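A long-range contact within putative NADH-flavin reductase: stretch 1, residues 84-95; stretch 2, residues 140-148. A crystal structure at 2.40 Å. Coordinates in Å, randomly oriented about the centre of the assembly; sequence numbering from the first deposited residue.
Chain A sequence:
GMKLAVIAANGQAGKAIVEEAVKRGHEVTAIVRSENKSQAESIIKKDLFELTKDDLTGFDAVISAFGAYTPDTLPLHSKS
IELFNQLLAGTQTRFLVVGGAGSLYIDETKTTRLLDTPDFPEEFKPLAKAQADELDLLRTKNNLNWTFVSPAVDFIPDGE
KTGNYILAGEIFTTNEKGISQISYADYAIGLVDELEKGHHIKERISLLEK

Stretch 1 (84-95) FNQLLAGTQTRF
Stretch 2 (140-148) TKNNLNWTF

Stretch 1 is the last turn of a helix (84-88), a tight turn, and the start of a strand at Arg94; stretch 2 is a type I turn, Lys141 to Leu144, leading into a strand that runs parallel to the first. Together they bury 612 Å².

In the helix, Phe84, Gln86 and Leu87 take no part, whereas Asn85 points its CA-to-CB bond toward stretch 2. With chi1 t (chi2 70°), its amide packs on aliphatic carbon: Asn85 CG lies 3.4 Å from Lys141 CD, and Asn85 OD1 lies 3.7 Å from Leu144 CB. Lys141 (m, m, t, t) sets its CD against the Asn85 amide, while its NZ is hydrogen-bonded just outside the stretches. Leu88 (m, t) adds an apolar contact, its CB 3.8 Å from Leu144 CD1.

Ala89 N still bonds to Asn85 O (2.9 Å), but at phi/psi -61/142 the residue leaves the helix. Ala89 CA approaches Asn143 O at 3.4 Å in a CA-H...O contact. Ala89 CA lies 4.7 Å from Leu144 CA. Ala89 and Gly90 are the central residues of a type II turn from Leu88 to Thr91. Gly90 sits at 97/-36, where a CB would jam against the carbonyl O of Ala89, so glycine suits the site; its N makes a weak 3.3 Å hydrogen bond to Asn143 O. Thr91 (chi1 p) fastens the turn from within, Thr91 N to Leu88 O at 3.1 Å and Thr91 OG1 to the same Leu88 O at a very short 2.4 Å.

Gln92 (-95/-3), whose CA-to-CB bond points away, uses its carbonyl: Asn145 ND2 donates to Gln92 O at 3.1 Å. Asn145 (chi1 m, chi2 -32°) points its CA-to-CB bond toward stretch 1. Thr93 (-58/136) leads into extended backbone.

Arg94 (m, t, p, with chi4 -178°) starts sideways, but its long side chain brings NH2 to Thr147 OG1, a 3.2 Å hydrogen bond at the guanidinium edge; its NE is buried without a partner. Thr147 (chi1 m) supplies a hydroxyl acceptor on a beta-branched residue well suited to a strand.

Phe95 (-126/103) pairs with Trp146 in parallel register, CA to CA 4.7 Å. Phe95 N donates to Asn145 O at 2.9 Å, and Thr147 N donates to Phe95 O at 3.0 Å, so the bonds straddle Trp146. Both aromatic side chains project from the same sheet face. Phe95 (t, chi2 62°) sets CD2 4.1 Å from Leu144 CD2 (Leu144 is t, p) and 4.4 Å from Trp146 CB, while the indole (p, -91°) leads away. Leu144 therefore bridges helix and strand with apolar contacts.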

# COMPACT_ATOMS: atom_id res chain seq x y z
N PHE A 84 12.24 24.76 26.24
CA PHE A 84 11.16 24.37 27.14
C PHE A 84 11.67 23.51 28.29
O PHE A 84 11.20 23.64 29.42
CB PHE A 84 10.07 23.64 26.38
CG PHE A 84 9.08 24.55 25.72
CD1 PHE A 84 8.28 25.38 26.47
CD2 PHE A 84 8.95 24.57 24.34
CE1 PHE A 84 7.37 26.23 25.87
CE2 PHE A 84 8.05 25.41 23.73
CZ PHE A 84 7.25 26.24 24.50
N ASN A 85 12.64 22.65 27.99
CA ASN A 85 13.27 21.84 29.03
C ASN A 85 13.92 22.72 30.09
O ASN A 85 13.77 22.49 31.28
CB ASN A 85 14.30 20.89 28.41
CG ASN A 85 14.97 20.01 29.45
OD1 ASN A 85 14.34 19.12 30.02
ND2 ASN A 85 16.25 20.25 29.69
N GLN A 86 14.64 23.73 29.63
CA GLN A 86 15.28 24.69 30.51
C GLN A 86 14.29 25.38 31.40
O GLN A 86 14.62 25.72 32.49
CB GLN A 86 16.00 25.75 29.70
CG GLN A 86 17.40 25.39 29.27
CD GLN A 86 17.83 26.08 27.99
OE1 GLN A 86 17.17 27.00 27.51
NE2 GLN A 86 18.94 25.65 27.43
N LEU A 87 13.07 25.57 30.92
CA LEU A 87 12.05 26.32 31.63
C LEU A 87 11.19 25.45 32.54
O LEU A 87 10.73 25.91 33.59
CB LEU A 87 11.14 27.05 30.63
CG LEU A 87 11.80 28.08 29.71
CD1 LEU A 87 10.77 28.75 28.83
CD2 LEU A 87 12.56 29.11 30.53
N LEU A 88 10.98 24.20 32.15
CA LEU A 88 10.00 23.36 32.83
C LEU A 88 10.59 22.20 33.63
O LEU A 88 9.94 21.69 34.54
CB LEU A 88 9.00 22.81 31.81
CG LEU A 88 8.16 23.85 31.07
CD1 LEU A 88 7.12 23.17 30.19
CD2 LEU A 88 7.49 24.80 32.06
N ALA A 89 11.81 21.77 33.30
CA ALA A 89 12.44 20.67 34.03
C ALA A 89 12.62 21.03 35.50
O ALA A 89 12.94 22.17 35.84
CB ALA A 89 13.77 20.29 33.41
N GLY A 90 12.41 20.05 36.37
CA GLY A 90 12.46 20.28 37.81
C GLY A 90 11.07 20.51 38.37
O GLY A 90 10.77 20.10 39.49
N THR A 91 10.22 21.18 37.59
CA THR A 91 8.84 21.41 37.99
C THR A 91 7.99 20.20 37.63
O THR A 91 8.43 19.31 36.90
CB THR A 91 8.25 22.67 37.31
OG1 THR A 91 8.14 22.45 35.90
CG2 THR A 91 9.14 23.87 37.58
N GLN A 92 6.76 20.16 38.14
CA GLN A 92 5.90 19.01 37.94
C GLN A 92 4.98 19.23 36.74
O GLN A 92 4.23 18.33 36.33
CB GLN A 92 5.10 18.72 39.22
CG GLN A 92 4.25 17.46 39.19
CD GLN A 92 3.51 17.22 40.49
OE1 GLN A 92 2.71 18.04 40.94
NE2 GLN A 92 3.78 16.07 41.12
N THR A 93 5.08 20.41 36.14
CA THR A 93 4.26 20.79 34.99
C THR A 93 4.42 19.83 33.81
O THR A 93 5.54 19.44 33.46
CB THR A 93 4.60 22.22 34.52
OG1 THR A 93 4.59 23.11 35.64
CG2 THR A 93 3.59 22.70 33.49
N ARG A 94 3.30 19.47 33.19
CA ARG A 94 3.31 18.62 32.00
C ARG A 94 3.60 19.43 30.75
O ARG A 94 3.14 20.56 30.61
CB ARG A 94 1.97 17.89 31.85
CG ARG A 94 1.74 16.80 32.88
CD ARG A 94 0.57 15.91 32.47
NE ARG A 94 0.81 15.23 31.20
CZ ARG A 94 -0.06 14.42 30.61
NH1 ARG A 94 -1.24 14.19 31.18
NH2 ARG A 94 0.23 13.85 29.45
N PHE A 95 4.37 18.85 29.84
CA PHE A 95 4.71 19.52 28.59
C PHE A 95 4.34 18.65 27.39
O PHE A 95 5.04 17.69 27.08
CB PHE A 95 6.19 19.88 28.57
CG PHE A 95 6.67 20.40 27.24
CD1 PHE A 95 6.15 21.57 26.71
CD2 PHE A 95 7.67 19.74 26.54
CE1 PHE A 95 6.59 22.06 25.50
CE2 PHE A 95 8.12 20.22 25.33
CZ PHE A 95 7.58 21.38 24.80
N THR A 140 15.88 12.25 25.98
CA THR A 140 17.07 12.46 26.79
C THR A 140 16.77 13.38 27.97
O THR A 140 17.60 13.55 28.87
CB THR A 140 18.22 13.05 25.97
OG1 THR A 140 17.86 14.36 25.50
CG2 THR A 140 18.53 12.16 24.77
N LYS A 141 15.58 13.99 27.97
CA LYS A 141 15.17 14.87 29.05
C LYS A 141 14.56 14.07 30.19
O LYS A 141 13.35 13.86 30.24
CB LYS A 141 14.19 15.93 28.54
CG LYS A 141 14.74 16.80 27.42
CD LYS A 141 16.13 17.31 27.76
CE LYS A 141 16.65 18.24 26.67
NZ LYS A 141 18.06 18.64 26.92
N ASN A 142 15.41 13.65 31.12
CA ASN A 142 15.00 12.79 32.22
C ASN A 142 14.04 13.46 33.20
O ASN A 142 13.05 12.87 33.63
CB ASN A 142 16.23 12.28 32.98
CG ASN A 142 17.38 11.92 32.06
OD1 ASN A 142 18.20 12.77 31.73
ND2 ASN A 142 17.43 10.66 31.64
N ASN A 143 14.34 14.71 33.55
CA ASN A 143 13.56 15.42 34.57
C ASN A 143 12.45 16.28 33.98
O ASN A 143 12.06 17.29 34.57
CB ASN A 143 14.49 16.28 35.42
CG ASN A 143 15.63 15.49 36.02
OD1 ASN A 143 16.75 15.52 35.50
ND2 ASN A 143 15.36 14.77 37.10
N LEU A 144 11.95 15.88 32.81
CA LEU A 144 10.88 16.61 32.15
C LEU A 144 9.66 15.71 31.95
O LEU A 144 9.78 14.62 31.38
CB LEU A 144 11.35 17.16 30.81
CG LEU A 144 10.33 17.99 30.02
CD1 LEU A 144 9.93 19.24 30.79
CD2 LEU A 144 10.87 18.35 28.65
N ASN A 145 8.51 16.16 32.42
CA ASN A 145 7.27 15.42 32.24
C ASN A 145 6.66 15.67 30.87
O ASN A 145 5.65 16.36 30.74
CB ASN A 145 6.26 15.78 33.33
CG ASN A 145 6.75 15.40 34.72
OD1 ASN A 145 7.46 14.42 34.89
ND2 ASN A 145 6.36 16.19 35.71
N TRP A 146 7.29 15.10 29.84
CA TRP A 146 6.89 15.37 28.46
C TRP A 146 5.97 14.30 27.90
O TRP A 146 5.97 13.16 28.35
CB TRP A 146 8.13 15.50 27.57
CG TRP A 146 8.98 14.27 27.52
CD1 TRP A 146 10.03 13.96 28.34
CD2 TRP A 146 8.86 13.17 26.60
NE1 TRP A 146 10.57 12.75 27.98
CE2 TRP A 146 9.87 12.24 26.92
CE3 TRP A 146 8.00 12.89 25.54
CZ2 TRP A 146 10.04 11.05 26.22
CZ3 TRP A 146 8.17 11.70 24.84
CH2 TRP A 146 9.19 10.80 25.18
N THR A 147 5.17 14.68 26.90
CA THR A 147 4.35 13.74 26.17
C THR A 147 4.24 14.17 24.71
O THR A 147 3.64 15.20 24.40
CB THR A 147 2.94 13.59 26.77
OG1 THR A 147 3.04 13.10 28.11
CG2 THR A 147 2.10 12.62 25.95
N PHE A 148 4.84 13.38 23.83
CA PHE A 148 4.80 13.63 22.39
C PHE A 148 3.52 13.05 21.80
O PHE A 148 3.27 11.85 21.93
CB PHE A 148 6.03 13.01 21.71
CG PHE A 148 6.40 13.65 20.40
CD1 PHE A 148 7.08 14.86 20.38
CD2 PHE A 148 6.08 13.03 19.20
CE1 PHE A 148 7.43 15.45 19.18
CE2 PHE A 148 6.43 13.62 18.00
CZ PHE A 148 7.11 14.83 17.99